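Local coordinates for protein tungsten formylmethanofuran dehydrogenase subunit E (Syntrophus aciditrophicus, PDB 3D00) that is of unknown function but resembles subunit E of formylmethanofuran dehydrogenase, binds zinc, and belongs to a family implicated in microbial methanogenesis, at residues A[21-26]-A[57-62]; A[35-40]-A[65-70]; A[83-88]-A[115-120]. All blocks are in the same frame, centred on the assembly; numbering follows the deposited sequence. Where two conformers were deposited one is given.

How the interactions relate
All three contacts belong to the alpha+beta core of this FmdE-like protein, away from the zinc site. Interactions 1 and 2 share helix 60-67: its start meets the end of helix 12-23, and its end packs on helix 28-42. Interaction 2 is buried and wholly apolar. Interaction 1 is partly buried and polar, a histidine-carboxylate bond to which the second subunit adds hydrogen bonds. Interaction 3, nearer the surface, is aromatic and joins the approach to strand 86-91 with the end of helix 111-117. L60 and selenomethionine M36 tie the set together, touching each other and both reaching the backbone around F85 and A86, although the centres of interactions 2 and 3 lie about 17 Å apart.

Interaction 1 (A[21-26]-A[57-62]); sequences AFHGYP and RTCLPD
A histidine-carboxylate hydrogen bond joins the C-terminal turn of helix 12-23 to the first turn of helix 60-67 in the alpha+beta core, at the interface with the second subunit. H23 ND1 donates to D62 OD2 at 2.7 Å, with an N-H...O angle of 167°. The acceptor lies nearly in the imidazole plane and is met on the anti side of the carboxylate, whose own plane stands close to perpendicular to the ring. Both side chains are buried. H23 reaches across because its CG is anti to the backbone N (chi1 -177°), which swings the ring out toward helix 60-67.

D62 OD2 also has a hydrogen bond to T71 OG1 of the second subunit, and D62 OD1 accepts from the backbone N of G73 of that subunit; together these bonds fix the rotation of the carboxylate. The F22 ring lies close by, its plane tilted 60° from that of the carboxylate, with F22 CE2 3.6 Å from D62 OD1. C59, the N-cap residue of helix 60-67, sets its SG by the NE2-CE1 part of the imidazole, 4.0 Å from H23 NE2.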
ATOM      1  N   ALA A  21      -4.944 -15.187   1.940  1.00 44.67           N
ATOM      2  CA  ALA A  21      -5.153 -14.627   3.271  1.00 44.51           C
ATOM      3  C   ALA A  21      -5.068 -13.106   3.295  1.00 44.81           C
ATOM      4  O   ALA A  21      -5.873 -12.449   3.947  1.00 45.80           O
ATOM      5  CB  ALA A  21      -4.121 -15.198   4.239  1.00 44.62           C
ATOM      6  N   PHE A  22      -4.055 -12.564   2.632  1.00 44.63           N
ATOM      7  CA  PHE A  22      -3.763 -11.128   2.681  1.00 44.78           C
ATOM      8  C   PHE A  22      -4.576 -10.318   1.668  1.00 43.68           C
ATOM      9  O   PHE A  22      -5.219  -9.307   2.019  1.00 45.37           O
ATOM     10  CB  PHE A  22      -2.269 -10.904   2.467  1.00 44.72           C
ATOM     11  CG  PHE A  22      -1.865  -9.467   2.541  1.00 44.99           C
ATOM     12  CD1 PHE A  22      -2.130  -8.711   3.675  1.00 45.38           C
ATOM     13  CD2 PHE A  22      -1.224  -8.851   1.460  1.00 44.97           C
ATOM     14  CE1 PHE A  22      -1.767  -7.354   3.725  1.00 44.73           C
ATOM     15  CE2 PHE A  22      -0.852  -7.533   1.516  1.00 44.98           C
ATOM     16  CZ  PHE A  22      -1.117  -6.790   2.661  1.00 44.99           C
ATOM     17  N   HIS A  23      -4.568 -10.786   0.428  1.00 42.60           N
ATOM     18  CA  HIS A  23      -5.157 -10.086  -0.712  1.00 41.83           C
ATOM     19  C   HIS A  23      -6.648 -10.426  -0.856  1.00 42.58           C
ATOM     20  O   HIS A  23      -7.402  -9.659  -1.438  1.00 43.44           O
ATOM     21  CB  HIS A  23      -4.341 -10.500  -1.967  1.00 42.61           C
ATOM     22  CG  HIS A  23      -4.748  -9.822  -3.245  1.00 41.71           C
ATOM     23  ND1 HIS A  23      -4.298  -8.575  -3.590  1.00 39.81           N
ATOM     24  CD2 HIS A  23      -5.561 -10.223  -4.257  1.00 40.16           C
ATOM     25  CE1 HIS A  23      -4.818  -8.225  -4.752  1.00 39.28           C
ATOM     26  NE2 HIS A  23      -5.580  -9.208  -5.183  1.00 38.62           N
ATOM     27  N   GLY A  24      -7.079 -11.584  -0.352  1.00 42.94           N
ATOM     28  CA  GLY A  24      -8.484 -12.000  -0.474  1.00 43.77           C
ATOM     29  C   GLY A  24      -8.862 -13.040  -1.539  1.00 44.62           C
ATOM     30  O   GLY A  24      -9.934 -13.643  -1.454  1.00 44.27           O
ATOM     31  N   TYR A  25      -7.989 -13.243  -2.528  1.00 46.23           N
ATOM     32  CA  TYR A  25      -8.209 -14.138  -3.681  1.00 46.15           C
ATOM     33  C   TYR A  25      -6.814 -14.469  -4.211  1.00 46.20           C
ATOM     34  O   TYR A  25      -5.900 -13.628  -4.139  1.00 45.34           O
ATOM     35  CB  TYR A  25      -9.075 -13.427  -4.754  1.00 47.75           C
ATOM     36  CG  TYR A  25      -9.385 -14.216  -6.040  1.00 48.24           C
ATOM     37  CD1 TYR A  25     -10.279 -15.312  -6.025  1.00 49.21           C
ATOM     38  CD2 TYR A  25      -8.829 -13.846  -7.285  1.00 48.54           C
ATOM     39  CE1 TYR A  25     -10.569 -16.065  -7.218  1.00 48.65           C
ATOM     40  CE2 TYR A  25      -9.120 -14.592  -8.483  1.00 48.50           C
ATOM     41  CZ  TYR A  25      -9.981 -15.692  -8.432  1.00 48.59           C
ATOM     42  OH  TYR A  25     -10.288 -16.419  -9.586  1.00 48.59           O
ATOM     43  N   PRO A  26      -6.602 -15.697  -4.726  1.00 45.66           N
ATOM     44  CA  PRO A  26      -5.264 -15.955  -5.285  1.00 45.42           C
ATOM     45  C   PRO A  26      -5.177 -15.390  -6.707  1.00 45.35           C
ATOM     46  O   PRO A  26      -5.179 -16.155  -7.687  1.00 44.97           O
ATOM     47  CB  PRO A  26      -5.171 -17.467  -5.266  1.00 45.48           C
ATOM     48  CG  PRO A  26      -6.614 -17.920  -5.489  1.00 45.48           C
ATOM     49  CD  PRO A  26      -7.485 -16.877  -4.832  1.00 45.55           C
ATOM     50  N   ARG A  57      -0.754  -0.132  -9.539  1.00 42.50           N
ATOM     51  CA  ARG A  57      -1.391  -0.323  -8.250  1.00 43.05           C
ATOM     52  C   ARG A  57      -2.112  -1.672  -8.101  1.00 46.13           C
ATOM     53  O   ARG A  57      -2.381  -2.107  -6.998  1.00 45.16           O
ATOM     54  CB  ARG A  57      -2.276   0.869  -7.897  1.00 45.26           C
ATOM     55  CG  ARG A  57      -3.493   1.109  -8.725  1.00 48.08           C
ATOM     56  CD  ARG A  57      -4.182   2.385  -8.208  1.00 50.13           C
ATOM     57  N   THR A  58      -2.341  -2.371  -9.204  1.00 46.00           N
ATOM     58  CA  THR A  58      -3.114  -3.598  -9.191  1.00 46.22           C
ATOM     59  C   THR A  58      -2.252  -4.801  -8.839  1.00 45.07           C
ATOM     60  O   THR A  58      -1.352  -5.138  -9.569  1.00 45.29           O
ATOM     61  CB  THR A  58      -3.764  -3.803 -10.567  1.00 47.78           C
ATOM     62  OG1 THR A  58      -4.324  -2.549 -11.006  1.00 48.98           O
ATOM     63  CG2 THR A  58      -4.826  -4.865 -10.520  1.00 46.61           C
ATOM     64  N   CYS A  59      -2.546  -5.454  -7.715  1.00 43.74           N
ATOM     65  CA  CYS A  59      -1.996  -6.763  -7.352  1.00 43.46           C
ATOM     66  C   CYS A  59      -0.536  -6.770  -6.959  1.00 43.10           C
ATOM     67  O   CYS A  59      -0.156  -7.294  -5.914  1.00 43.89           O
ATOM     68  CB  CYS A  59      -2.198  -7.798  -8.486  1.00 44.32           C
ATOM     69  SG  CYS A  59      -3.885  -8.318  -8.681  1.00 45.95           S
ATOM     70  N   LEU A  60       0.284  -6.237  -7.834  1.00 42.15           N
ATOM     71  CA  LEU A  60       1.710  -6.302  -7.667  1.00 42.79           C
ATOM     72  C   LEU A  60       2.170  -5.718  -6.343  1.00 41.81           C
ATOM     73  O   LEU A  60       3.075  -6.279  -5.730  1.00 41.01           O
ATOM     74  CB  LEU A  60       2.403  -5.627  -8.838  1.00 44.63           C
ATOM     75  CG  LEU A  60       3.738  -6.143  -9.378  1.00 45.29           C
ATOM     76  CD1 LEU A  60       3.948  -7.604  -9.213  1.00 46.20           C
ATOM     77  CD2 LEU A  60       3.868  -5.762 -10.846  1.00 45.56           C
ATOM     78  N   PRO A  61       1.568  -4.583  -5.871  1.00 40.85           N
ATOM     79  CA  PRO A  61       2.008  -4.179  -4.527  1.00 39.92           C
ATOM     80  C   PRO A  61       1.915  -5.229  -3.413  1.00 40.14           C
ATOM     81  O   PRO A  61       2.767  -5.235  -2.539  1.00 39.27           O
ATOM     82  CB  PRO A  61       1.092  -3.008  -4.221  1.00 39.94           C
ATOM     83  CG  PRO A  61       0.795  -2.401  -5.543  1.00 38.66           C
ATOM     84  CD  PRO A  61       0.622  -3.582  -6.440  1.00 39.61           C
ATOM     85  N   ASP A  62       0.880  -6.071  -3.423  1.00 39.99           N
ATOM     86  CA  ASP A  62       0.714  -7.086  -2.378  1.00 39.77           C
ATOM     87  C   ASP A  62       1.731  -8.190  -2.432  1.00 39.43           C
ATOM     88  O   ASP A  62       2.048  -8.759  -1.407  1.00 39.04           O
ATOM     89  CB  ASP A  62      -0.698  -7.644  -2.381  1.00 40.90           C
ATOM     90  CG  ASP A  62      -1.716  -6.627  -1.870  1.00 41.59           C
ATOM     91  OD1 ASP A  62      -1.331  -5.537  -1.385  1.00 41.32           O
ATOM     92  OD2 ASP A  62      -2.918  -6.934  -1.924  1.00 44.42           O
TER

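Interaction 2 (A[35-40]-A[65-70])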
ATOM      1  N   PHE A  35       6.631 -14.510  -8.585  1.00 35.56           N
ATOM      2  CA  PHE A  35       7.736 -14.934  -9.415  1.00 35.59           C
ATOM      3  C   PHE A  35       8.584 -13.759  -9.721  1.00 32.98           C
ATOM      4  O   PHE A  35       9.773 -13.880  -9.821  1.00 33.05           O
ATOM      5  CB  PHE A  35       7.244 -15.607 -10.682  1.00 35.68           C
ATOM      6  CG  PHE A  35       6.704 -16.969 -10.441  1.00 35.90           C
ATOM      7  CD1 PHE A  35       7.545 -17.991 -10.027  1.00 36.99           C
ATOM      8  CD2 PHE A  35       5.370 -17.255 -10.679  1.00 36.72           C
ATOM      9  CE1 PHE A  35       7.059 -19.249  -9.816  1.00 36.54           C
ATOM     10  CE2 PHE A  35       4.880 -18.511 -10.479  1.00 36.28           C
ATOM     11  CZ  PHE A  35       5.706 -19.501 -10.036  1.00 36.56           C
HETATM   12  N   MSE A  36       7.970 -12.612  -9.915  1.00 32.95           N
HETATM   13  CA  MSE A  36       8.726 -11.418 -10.231  1.00 33.08           C
HETATM   14  C   MSE A  36       9.601 -10.918  -9.094  1.00 33.74           C
HETATM   15  O   MSE A  36      10.773 -10.606  -9.282  1.00 35.82           O
HETATM   16  CB  MSE A  36       7.791 -10.302 -10.700  1.00 32.87           C
HETATM   17  CG  MSE A  36       7.140 -10.610 -12.016  1.00 35.16           C
HETATM   18 SE   MSE A  36       5.599  -9.436 -12.339  0.75 34.03          SE
HETATM   19  CE  MSE A  36       6.443  -7.895 -12.874  1.00 38.41           C
ATOM     20  N   VAL A  37       9.043 -10.869  -7.910  1.00 34.75           N
ATOM     21  CA  VAL A  37       9.773 -10.428  -6.734  1.00 36.89           C
ATOM     22  C   VAL A  37      10.869 -11.425  -6.385  1.00 35.62           C
ATOM     23  O   VAL A  37      11.981 -11.018  -6.037  1.00 34.41           O
ATOM     24  CB  VAL A  37       8.824 -10.221  -5.523  1.00 37.46           C
ATOM     25  CG1 VAL A  37       9.614 -10.023  -4.192  1.00 38.21           C
ATOM     26  CG2 VAL A  37       7.892  -9.075  -5.802  1.00 37.03           C
ATOM     27  N   ASP A  38      10.572 -12.720  -6.513  1.00 35.53           N
ATOM     28  CA  ASP A  38      11.587 -13.746  -6.358  1.00 35.46           C
ATOM     29  C   ASP A  38      12.778 -13.590  -7.320  1.00 35.28           C
ATOM     30  O   ASP A  38      13.919 -13.664  -6.895  1.00 35.64           O
ATOM     31  CB  ASP A  38      10.949 -15.137  -6.518  1.00 36.06           C
ATOM     32  CG  ASP A  38      11.950 -16.254  -6.447  1.00 36.28           C
ATOM     33  OD1 ASP A  38      12.280 -16.722  -5.333  1.00 37.99           O
ATOM     34  OD2 ASP A  38      12.375 -16.688  -7.517  1.00 37.11           O
ATOM     35  N   LEU A  39      12.522 -13.387  -8.616  1.00 36.54           N
ATOM     36  CA  LEU A  39      13.616 -13.182  -9.592  1.00 35.09           C
ATOM     37  C   LEU A  39      14.408 -11.885  -9.272  1.00 36.47           C
ATOM     38  O   LEU A  39      15.641 -11.851  -9.360  1.00 34.58           O
ATOM     39  CB  LEU A  39      13.035 -13.134 -11.013  1.00 35.66           C
ATOM     40  CG  LEU A  39      13.978 -12.891 -12.211  1.00 35.40           C
ATOM     41  CD1 LEU A  39      14.991 -13.982 -12.209  1.00 34.47           C
ATOM     42  CD2 LEU A  39      13.247 -12.813 -13.587  1.00 34.82           C
ATOM     43  N   ALA A  40      13.674 -10.827  -8.917  1.00 35.51           N
ATOM     44  CA  ALA A  40      14.252  -9.528  -8.574  1.00 36.16           C
ATOM     45  C   ALA A  40      15.211  -9.686  -7.375  1.00 36.84           C
ATOM     46  O   ALA A  40      16.389  -9.325  -7.467  1.00 38.85           O
ATOM     47  CB  ALA A  40      13.146  -8.529  -8.267  1.00 34.42           C
ATOM     48  N   GLN A  65       4.622  -6.437  -0.658  1.00 37.38           N
ATOM     49  CA  GLN A  65       4.326  -6.365   0.773  1.00 38.06           C
ATOM     50  C   GLN A  65       4.373  -7.680   1.478  1.00 40.10           C
ATOM     51  O   GLN A  65       4.890  -7.761   2.619  1.00 39.76           O
ATOM     52  CB  GLN A  65       3.004  -5.699   0.995  1.00 39.50           C
ATOM     53  CG  GLN A  65       3.059  -4.287   0.565  1.00 39.13           C
ATOM     54  CD  GLN A  65       1.859  -3.522   0.970  1.00 40.75           C
ATOM     55  OE1 GLN A  65       1.964  -2.564   1.725  1.00 40.94           O
ATOM     56  NE2 GLN A  65       0.695  -3.917   0.455  1.00 38.48           N
ATOM     57  N   LEU A  66       3.896  -8.732   0.817  1.00 40.49           N
ATOM     58  CA  LEU A  66       3.910 -10.073   1.411  1.00 40.78           C
ATOM     59  C   LEU A  66       5.276 -10.728   1.489  1.00 40.06           C
ATOM     60  O   LEU A  66       5.488 -11.606   2.312  1.00 40.27           O
ATOM     61  CB  LEU A  66       3.029 -11.036   0.606  1.00 43.85           C
ATOM     62  CG  LEU A  66       1.553 -11.239   0.964  1.00 46.10           C
ATOM     63  CD1 LEU A  66       0.791 -11.880  -0.239  1.00 47.33           C
ATOM     64  CD2 LEU A  66       1.456 -12.093   2.207  1.00 46.92           C
ATOM     65  N   LEU A  67       6.180 -10.374   0.586  1.00 37.41           N
ATOM     66  CA  LEU A  67       7.439 -11.101   0.418  1.00 36.47           C
ATOM     67  C   LEU A  67       8.715 -10.375   0.860  1.00 37.43           C
ATOM     68  O   LEU A  67       9.774 -11.005   1.011  1.00 39.98           O
ATOM     69  CB  LEU A  67       7.600 -11.461  -1.072  1.00 35.99           C
ATOM     70  CG  LEU A  67       6.659 -12.499  -1.674  1.00 35.21           C
ATOM     71  CD1 LEU A  67       6.795 -12.632  -3.196  1.00 33.41           C
ATOM     72  CD2 LEU A  67       6.910 -13.840  -0.969  1.00 33.39           C
ATOM     73  N   THR A  68       8.628  -9.045   0.989  1.00 38.99           N
ATOM     74  CA  THR A  68       9.782  -8.197   1.232  1.00 37.83           C
ATOM     75  C   THR A  68       9.471  -7.358   2.466  1.00 37.13           C
ATOM     76  O   THR A  68       8.340  -7.351   2.913  1.00 35.53           O
ATOM     77  CB  THR A  68      10.035  -7.221   0.057  1.00 37.41           C
ATOM     78  OG1 THR A  68       9.008  -6.249   0.048  1.00 37.74           O
ATOM     79  CG2 THR A  68      10.038  -7.914  -1.345  1.00 34.26           C
ATOM     80  N   PRO A  69      10.489  -6.714   3.057  1.00 37.37           N
ATOM     81  CA  PRO A  69      10.226  -5.781   4.163  1.00 37.77           C
ATOM     82  C   PRO A  69       9.613  -4.472   3.763  1.00 37.79           C
ATOM     83  O   PRO A  69       9.237  -3.692   4.661  1.00 38.84           O
ATOM     84  CB  PRO A  69      11.625  -5.563   4.811  1.00 37.16           C
ATOM     85  CG  PRO A  69      12.561  -6.416   4.128  1.00 36.93           C
ATOM     86  CD  PRO A  69      11.944  -6.910   2.842  1.00 36.64           C
ATOM     87  N   CYS A  70       9.504  -4.221   2.444  1.00 36.10           N
ATOM     88  CA  CYS A  70       8.993  -2.980   1.926  1.00 36.04           C
ATOM     89  C   CYS A  70       7.482  -3.004   1.972  1.00 35.45           C
ATOM     90  O   CYS A  70       6.836  -3.857   1.343  1.00 34.91           O
ATOM     91  CB  CYS A  70       9.473  -2.753   0.481  1.00 36.22           C
ATOM     92  SG  CYS A  70      11.256  -3.001   0.242  1.00 38.73           S
TER
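V37 on helix 28-42 meets L67 and T68 at the C-terminal end of helix 60-67, a buried helix-to-helix packing contact in the alpha+beta core. Only carbon atoms touch. The closest approach is methyl to methyl, V37 CG1 to T68 CG2 at 3.6 Å. L67 comes up beside it with one branch, and L67 CD1 lies 3.9 Å from V37 CB. The same L67 CD1 is 4.0 Å from V37 CG1, so that this methyl meets both partners; with chi1 at 169° it stands anti to the backbone N, extended toward helix 60-67, and it rather than CG2 carries the contact.

Beyond this first shell, L67 also leans on I7 and on Y15 of helix 12-23, while T68 packs against Y50 of strand 50-54, so the contact sits between helices and the sheet. T68 is the first residue past the helix, and the bonds of its OG1 hold the rotation in which CG2 faces V37. The hydroxyl points back along the chain and bonds to the carbonyl O of V64, one turn earlier. The same OG1 accepts from the chain ahead, closing an ST turn in which C70 N lies 3.2 Å from T68 OG1, with an N-H...O angle of 142°.

Interaction 3 (A[83-88]-A[115-120]); sequences GLFAVS and NWFLKL
F85 offers one face of its ring to W116 and its CB to F117, so that a single phenylalanine meets two aromatic residues from the last turn of helix 111-117. The pair with tryptophan is a T-shaped (edge-to-face) stack. The edge of the six-membered indole ring points at the F85 face with the planes at 84°, and the centroids of these two rings of F85 and W116 are 5.7 Å apart. The meeting is not over the middle of the phenyl ring: W116 CH2 stands above the face but is displaced toward the rim, and F85 CZ, at 4.1 Å, is the atom nearest to W116 CH2.

F117 arrives differently. Its ring turns an edge to the start of the F85 side chain, with F117 CE1 placed 3.9 Å from F85 CB and that CB lying in the plane of the F117 ring. The two helix residues are neighbours in sequence, and both set CG anti to the backbone N (chi1 168° for W116, -173° for F117). This brings the far ends of their rings across to F85, although their first side-chain bonds do not point at it.

Around this trio, I32 of helix 28-42 touches both F85 and W116, selenomethionine M36 and L60 touch F85, and L102 of strand 96-102 touches both F85 and F117. A172 of the second subunit packs on F117. Two residues after F117 the helix closes at K119 in a Schellman motif, with K119 N bonded to W116 O and L120 N to N115 O. F85 is itself the centre of an inverse gamma turn leading into strand 86-91; the arrangement is an aromatic cluster joining a helix end to the sheet of the FmdE alpha+beta core.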
ATOM      1  N   GLY A  83       0.214   1.860 -14.771  1.00 42.52           N
ATOM      2  CA  GLY A  83      -0.441   0.774 -15.503  1.00 41.86           C
ATOM      3  C   GLY A  83       0.479  -0.257 -16.122  1.00 41.21           C
ATOM      4  O   GLY A  83       0.049  -1.042 -16.956  1.00 42.60           O
ATOM      5  N   LEU A  84       1.739  -0.264 -15.688  1.00 39.62           N
ATOM      6  CA  LEU A  84       2.758  -1.155 -16.201  1.00 36.82           C
ATOM      7  C   LEU A  84       2.990  -2.255 -15.163  1.00 36.21           C
ATOM      8  O   LEU A  84       3.206  -1.993 -14.005  1.00 33.52           O
ATOM      9  CB  LEU A  84       4.056  -0.407 -16.486  1.00 36.38           C
ATOM     10  CG  LEU A  84       3.958   0.645 -17.581  1.00 37.12           C
ATOM     11  CD1 LEU A  84       5.245   1.441 -17.659  1.00 36.54           C
ATOM     12  CD2 LEU A  84       3.621   0.016 -18.949  1.00 37.79           C
ATOM     13  N   PHE A  85       2.894  -3.496 -15.610  1.00 38.89           N
ATOM     14  CA  PHE A  85       3.057  -4.671 -14.740  1.00 39.86           C
ATOM     15  C   PHE A  85       4.557  -4.927 -14.585  1.00 39.42           C
ATOM     16  O   PHE A  85       5.128  -5.784 -15.233  1.00 39.51           O
ATOM     17  CB  PHE A  85       2.313  -5.895 -15.303  1.00 41.29           C
ATOM     18  CG  PHE A  85       1.905  -6.878 -14.246  1.00 41.86           C
ATOM     19  CD1 PHE A  85       0.870  -6.583 -13.380  1.00 42.78           C
ATOM     20  CD2 PHE A  85       2.551  -8.085 -14.110  1.00 43.31           C
ATOM     21  CE1 PHE A  85       0.500  -7.467 -12.377  1.00 43.82           C
ATOM     22  CE2 PHE A  85       2.180  -8.990 -13.100  1.00 43.09           C
ATOM     23  CZ  PHE A  85       1.161  -8.674 -12.248  1.00 43.22           C
ATOM     24  N   ALA A  86       5.161  -4.145 -13.709  1.00 37.94           N
ATOM     25  CA  ALA A  86       6.597  -4.172 -13.483  1.00 38.45           C
ATOM     26  C   ALA A  86       6.896  -3.782 -12.028  1.00 38.63           C
ATOM     27  O   ALA A  86       6.167  -3.017 -11.393  1.00 36.15           O
ATOM     28  CB  ALA A  86       7.270  -3.216 -14.432  1.00 34.59           C
ATOM     29  N   VAL A  87       7.955  -4.367 -11.486  1.00 39.87           N
ATOM     30  CA  VAL A  87       8.438  -4.001 -10.159  1.00 37.91           C
ATOM     31  C   VAL A  87       9.943  -3.839 -10.281  1.00 36.44           C
ATOM     32  O   VAL A  87      10.564  -4.557 -11.042  1.00 37.14           O
ATOM     33  CB  VAL A  87       8.115  -5.136  -9.101  1.00 37.74           C
ATOM     34  CG1 VAL A  87       8.591  -6.534  -9.630  1.00 36.86           C
ATOM     35  CG2 VAL A  87       8.764  -4.823  -7.718  1.00 37.14           C
ATOM     36  N   SER A  88      10.499  -2.867  -9.562  1.00 35.20           N
ATOM     37  CA  SER A  88      11.928  -2.790  -9.369  0.50 35.35           C
ATOM     38  C   SER A  88      12.236  -2.847  -7.888  1.00 35.21           C
ATOM     39  O   SER A  88      11.460  -2.331  -7.039  1.00 36.61           O
ATOM     40  CB  SER A  88      12.520  -1.526  -9.983  0.50 35.32           C
ATOM     41  OG  SER A  88      12.098  -0.382  -9.291  0.50 34.80           O
ATOM     42  N   ASN A 115      -4.138 -14.136 -22.597  1.00 46.25           N
ATOM     43  CA  ASN A 115      -5.505 -13.622 -22.666  1.00 46.72           C
ATOM     44  C   ASN A 115      -5.803 -12.776 -21.444  1.00 45.98           C
ATOM     45  O   ASN A 115      -6.446 -11.741 -21.544  1.00 45.35           O
ATOM     46  CB  ASN A 115      -6.542 -14.757 -22.802  1.00 48.45           C
ATOM     47  CG  ASN A 115      -6.520 -15.450 -24.191  1.00 49.64           C
ATOM     48  OD1 ASN A 115      -5.994 -14.910 -25.177  1.00 50.88           O
ATOM     49  ND2 ASN A 115      -7.077 -16.662 -24.252  1.00 49.10           N
ATOM     50  N   TRP A 116      -5.318 -13.234 -20.291  1.00 46.03           N
ATOM     51  CA  TRP A 116      -5.385 -12.484 -19.026  1.00 45.66           C
ATOM     52  C   TRP A 116      -4.587 -11.173 -19.107  1.00 44.98           C
ATOM     53  O   TRP A 116      -5.095 -10.103 -18.789  1.00 43.37           O
ATOM     54  CB  TRP A 116      -4.852 -13.341 -17.849  1.00 46.26           C
ATOM     55  CG  TRP A 116      -4.633 -12.516 -16.594  1.00 46.05           C
ATOM     56  CD1 TRP A 116      -5.582 -12.125 -15.695  1.00 46.52           C
ATOM     57  CD2 TRP A 116      -3.407 -11.934 -16.155  1.00 46.66           C
ATOM     58  NE1 TRP A 116      -5.028 -11.347 -14.720  1.00 46.15           N
ATOM     59  CE2 TRP A 116      -3.692 -11.206 -14.971  1.00 46.65           C
ATOM     60  CE3 TRP A 116      -2.089 -11.954 -16.642  1.00 46.72           C
ATOM     61  CZ2 TRP A 116      -2.719 -10.531 -14.263  1.00 46.05           C
ATOM     62  CZ3 TRP A 116      -1.115 -11.274 -15.945  1.00 46.67           C
ATOM     63  CH2 TRP A 116      -1.438 -10.553 -14.759  1.00 46.74           C
ATOM     64  N   PHE A 117      -3.327 -11.277 -19.526  1.00 45.98           N
ATOM     65  CA  PHE A 117      -2.447 -10.117 -19.543  1.00 47.25           C
ATOM     66  C   PHE A 117      -3.019  -9.062 -20.471  1.00 47.50           C
ATOM     67  O   PHE A 117      -3.074  -7.912 -20.110  1.00 46.68           O
ATOM     68  CB  PHE A 117      -1.007 -10.512 -19.933  1.00 48.51           C
ATOM     69  CG  PHE A 117      -0.005  -9.387 -19.816  1.00 48.82           C
ATOM     70  CD1 PHE A 117       0.157  -8.695 -18.624  1.00 49.94           C
ATOM     71  CD2 PHE A 117       0.785  -9.025 -20.889  1.00 49.36           C
ATOM     72  CE1 PHE A 117       1.084  -7.662 -18.517  1.00 49.58           C
ATOM     73  CE2 PHE A 117       1.706  -7.997 -20.778  1.00 49.49           C
ATOM     74  CZ  PHE A 117       1.842  -7.310 -19.587  1.00 49.16           C
ATOM     75  N   LEU A 118      -3.515  -9.470 -21.631  1.00 49.02           N
ATOM     76  CA  LEU A 118      -4.010  -8.530 -22.647  0.50 49.42           C
ATOM     77  C   LEU A 118      -5.505  -8.286 -22.535  1.00 50.72           C
ATOM     78  O   LEU A 118      -6.087  -7.573 -23.357  1.00 51.96           O
ATOM     79  CB  LEU A 118      -3.672  -9.045 -24.048  0.50 48.44           C
ATOM     80  CG  LEU A 118      -2.226  -9.498 -24.241  0.50 47.75           C
ATOM     81  CD1 LEU A 118      -2.043 -10.039 -25.654  0.50 47.35           C
ATOM     82  CD2 LEU A 118      -1.235  -8.382 -23.927  0.50 46.91           C
ATOM     83  N   LYS A 119      -6.132  -8.870 -21.510  1.00 51.85           N
ATOM     84  CA  LYS A 119      -7.585  -8.752 -21.307  1.00 52.68           C
ATOM     85  C   LYS A 119      -8.429  -9.126 -22.568  1.00 54.01           C
ATOM     86  O   LYS A 119      -9.480  -8.549 -22.815  1.00 54.39           O
ATOM     87  CB  LYS A 119      -7.927  -7.347 -20.780  1.00 52.20           C
ATOM     88  CG  LYS A 119      -7.167  -6.975 -19.514  1.00 52.40           C
ATOM     89  CD  LYS A 119      -7.458  -5.570 -18.997  1.00 52.49           C
ATOM     90  N   LEU A 120      -7.975 -10.114 -23.342  1.00 55.63           N
ATOM     91  CA  LEU A 120      -8.694 -10.556 -24.537  1.00 56.97           C
ATOM     92  C   LEU A 120      -9.934 -11.363 -24.139  1.00 58.80           C
ATOM     93  O   LEU A 120      -9.824 -12.256 -23.292  1.00 59.59           O
ATOM     94  CB  LEU A 120      -7.808 -11.446 -25.426  1.00 56.64           C
ATOM     95  CG  LEU A 120      -6.416 -10.950 -25.813  1.00 56.26           C
ATOM     96  CD1 LEU A 120      -5.706 -11.927 -26.751  1.00 56.38           C
ATOM     97  CD2 LEU A 120      -6.502  -9.567 -26.421  1.00 55.91           C
TER